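Local atomic coordinates of oligopeptide-binding protein appA (Bacillus subtilis, PDB entry 1XOC), a protein that binds oligopeptides, including tetra- and pentapeptides and here a nonapeptide, for import by an ABC transporter that supports sporulation and genetic competence. Residues Ala448-Asp451 with Lys452-Asp456. Numbering follows the deposited sequence.
Sequences AEAD and KLMKD. With ZN (zinc ion), chain K.
Met454 N donates to Ala450 O at 3.0 Å, and Lys455 N donates to Asp451 O in the same i to i+4 pattern. Both bonds are nearly straight. Lys452 N to Ala448 O and Leu453 N to Glu449 O are longer, each at 3.2 Å. Their donors are tilted from the carbonyl planes.

The apolar contact is between Ala450 and Met454. The Met454 chain is extended as far as SD and then bends (chi3 -80°). This turn carries the terminal methyl back over the preceding turn. Met454 CE lies 4.0 Å from Ala450 CB and also rests against Ala450 O. The same methyl comes near Asp451 OD1. Leu453 lies beside the Glu449 carbonyl, its CG 3.5 Å from Glu449 O. Leu453 and Met454 both touch Ile473 of helix 463-480, which marks the packed side of the helix.

The charged groups are engaged separately. Lys452 NZ forms a salt bridge with Asp456 OD2 at 2.6 Å, one turn on, and approaches the syn lone pair. The lysine chain bends at its last torsion (chi4 -39°) to bring NZ there. The buried carboxylate of Asp451 turns elsewhere: its OD2 is hydrogen-bonded to Ser433 OG.

Glu449 reaches a zinc ion with both carboxylate oxygens. Glu449 OE1 is the nearer, 2.0 Å from the zinc ion, and a water also binds the metal. Lys476 NZ donates to OE1, so this oxygen is shared between metal and lysine.

Together these contacts describe a short amphipathic surface alpha-helix, 448-457, that packs on helix 463-480 and carries a zinc ion held by both carboxylate oxygens of Glu449, next to Lys476 of that helix.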
ATOM      1  N   ALA A 448      -3.679   2.854  24.348  1.00 31.35           N
ATOM      2  CA  ALA A 448      -2.621   3.679  24.878  1.00 31.00           C
ATOM      3  C   ALA A 448      -1.364   2.869  25.212  1.00 30.97           C
ATOM      4  O   ALA A 448      -0.255   3.370  25.099  1.00 31.21           O
ATOM      5  CB  ALA A 448      -3.111   4.428  26.113  1.00 31.25           C
ATOM      6  N   GLU A 449      -1.536   1.624  25.643  1.00 30.78           N
ATOM      7  CA  GLU A 449      -0.400   0.774  25.969  1.00 31.26           C
ATOM      8  C   GLU A 449       0.339   0.384  24.682  1.00 31.49           C
ATOM      9  O   GLU A 449       1.559   0.413  24.620  1.00 32.70           O
ATOM     10  CB  GLU A 449      -0.846  -0.436  26.805  1.00 31.45           C
ATOM     11  CG  GLU A 449      -1.438  -0.034  28.172  1.00 32.45           C
ATOM     12  CD  GLU A 449      -1.641  -1.218  29.133  1.00 31.37           C
ATOM     13  OE1 GLU A 449      -1.229  -2.350  28.780  1.00 34.73           O
ATOM     14  OE2 GLU A 449      -2.206  -1.033  30.255  1.00 38.38           O
ATOM     15  N   ALA A 450      -0.403   0.080  23.635  1.00 31.55           N
ATOM     16  CA  ALA A 450       0.201  -0.206  22.337  1.00 31.40           C
ATOM     17  C   ALA A 450       0.906   1.029  21.761  1.00 31.88           C
ATOM     18  O   ALA A 450       1.988   0.914  21.167  1.00 31.53           O
ATOM     19  CB  ALA A 450      -0.846  -0.714  21.359  1.00 32.02           C
ATOM     20  N   ASP A 451       0.292   2.206  21.934  1.00 31.54           N
ATOM     21  CA  ASP A 451       0.892   3.473  21.482  1.00 30.89           C
ATOM     22  C   ASP A 451       2.303   3.614  22.040  1.00 30.71           C
ATOM     23  O   ASP A 451       3.253   3.874  21.314  1.00 30.37           O
ATOM     24  CB  ASP A 451       0.080   4.676  21.978  1.00 30.51           C
ATOM     25  CG  ASP A 451      -1.141   4.986  21.123  1.00 32.27           C
ATOM     26  OD1 ASP A 451      -1.292   4.396  20.033  1.00 32.86           O
ATOM     27  OD2 ASP A 451      -1.928   5.866  21.558  1.00 30.56           O
ATOM     28  N   LYS A 452       2.416   3.441  23.350  1.00 30.32           N
ATOM     29  CA  LYS A 452       3.691   3.550  24.026  1.00 30.77           C
ATOM     30  C   LYS A 452       4.731   2.556  23.500  1.00 30.20           C
ATOM     31  O   LYS A 452       5.885   2.904  23.307  1.00 30.42           O
ATOM     32  CB  LYS A 452       3.498   3.344  25.528  1.00 30.89           C
ATOM     33  CG  LYS A 452       4.798   3.517  26.304  1.00 31.27           C
ATOM     34  CD  LYS A 452       4.608   3.754  27.798  1.00 32.79           C
ATOM     35  CE  LYS A 452       5.764   4.577  28.391  1.00 34.95           C
ATOM     36  NZ  LYS A 452       7.108   4.229  27.844  1.00 36.90           N
ATOM     37  N   LEU A 453       4.331   1.307  23.327  1.00 30.17           N
ATOM     38  CA  LEU A 453       5.237   0.277  22.816  1.00 30.64           C
ATOM     39  C   LEU A 453       5.770   0.595  21.413  1.00 30.50           C
ATOM     40  O   LEU A 453       6.960   0.443  21.146  1.00 30.22           O
ATOM     41  CB  LEU A 453       4.543  -1.088  22.804  1.00 31.22           C
ATOM     42  CG  LEU A 453       4.240  -1.727  24.157  1.00 30.59           C
ATOM     43  CD1 LEU A 453       3.273  -2.875  24.005  1.00 32.33           C
ATOM     44  CD2 LEU A 453       5.516  -2.199  24.827  1.00 32.82           C
ATOM     45  N   MET A 454       4.873   1.017  20.527  1.00 30.98           N
ATOM     46  CA  MET A 454       5.227   1.411  19.157  1.00 31.09           C
ATOM     47  C   MET A 454       6.157   2.619  19.100  1.00 31.46           C
ATOM     48  O   MET A 454       7.113   2.642  18.326  1.00 31.61           O
ATOM     49  CB  MET A 454       3.949   1.685  18.353  1.00 31.24           C
ATOM     50  CG  MET A 454       3.178   0.412  18.009  1.00 31.32           C
ATOM     51  SD  MET A 454       1.739   0.639  16.928  1.00 32.56           S
ATOM     52  CE  MET A 454       0.496   1.208  18.079  1.00 33.08           C
ATOM     53  N   LYS A 455       5.868   3.624  19.918  1.00 31.71           N
ATOM     54  CA  LYS A 455       6.719   4.797  20.040  1.00 32.00           C
ATOM     55  C   LYS A 455       8.109   4.419  20.575  1.00 31.77           C
ATOM     56  O   LYS A 455       9.132   4.806  19.998  1.00 31.56           O
ATOM     57  CB  LYS A 455       6.050   5.818  20.964  1.00 32.37           C
ATOM     58  CG  LYS A 455       6.753   7.169  21.083  1.00 33.24           C
ATOM     59  CD  LYS A 455       6.300   7.886  22.363  1.00 34.05           C
ATOM     60  CE  LYS A 455       7.056   9.176  22.617  1.00 35.10           C
ATOM     61  NZ  LYS A 455       6.671   9.808  23.924  1.00 36.67           N
ATOM     62  N   ASP A 456       8.143   3.662  21.675  1.00 31.68           N
ATOM     63  CA  ASP A 456       9.415   3.273  22.303  1.00 31.73           C
ATOM     64  C   ASP A 456      10.224   2.335  21.405  1.00 31.23           C
ATOM     65  O   ASP A 456      11.451   2.369  21.418  1.00 31.16           O
ATOM     66  CB  ASP A 456       9.191   2.626  23.684  1.00 32.42           C
ATOM     67  CG  ASP A 456       8.642   3.612  24.740  1.00 33.82           C
ATOM     68  OD1 ASP A 456       8.623   4.854  24.534  1.00 35.84           O
ATOM     69  OD2 ASP A 456       8.218   3.121  25.804  1.00 36.70           O
TER
HETATM   70 ZN    ZN K 529      -1.155  -3.101  30.602  0.50 36.46          ZN
HETATM   71  O   HOH W   1      -0.122  -2.329  32.152  1.00 49.53           O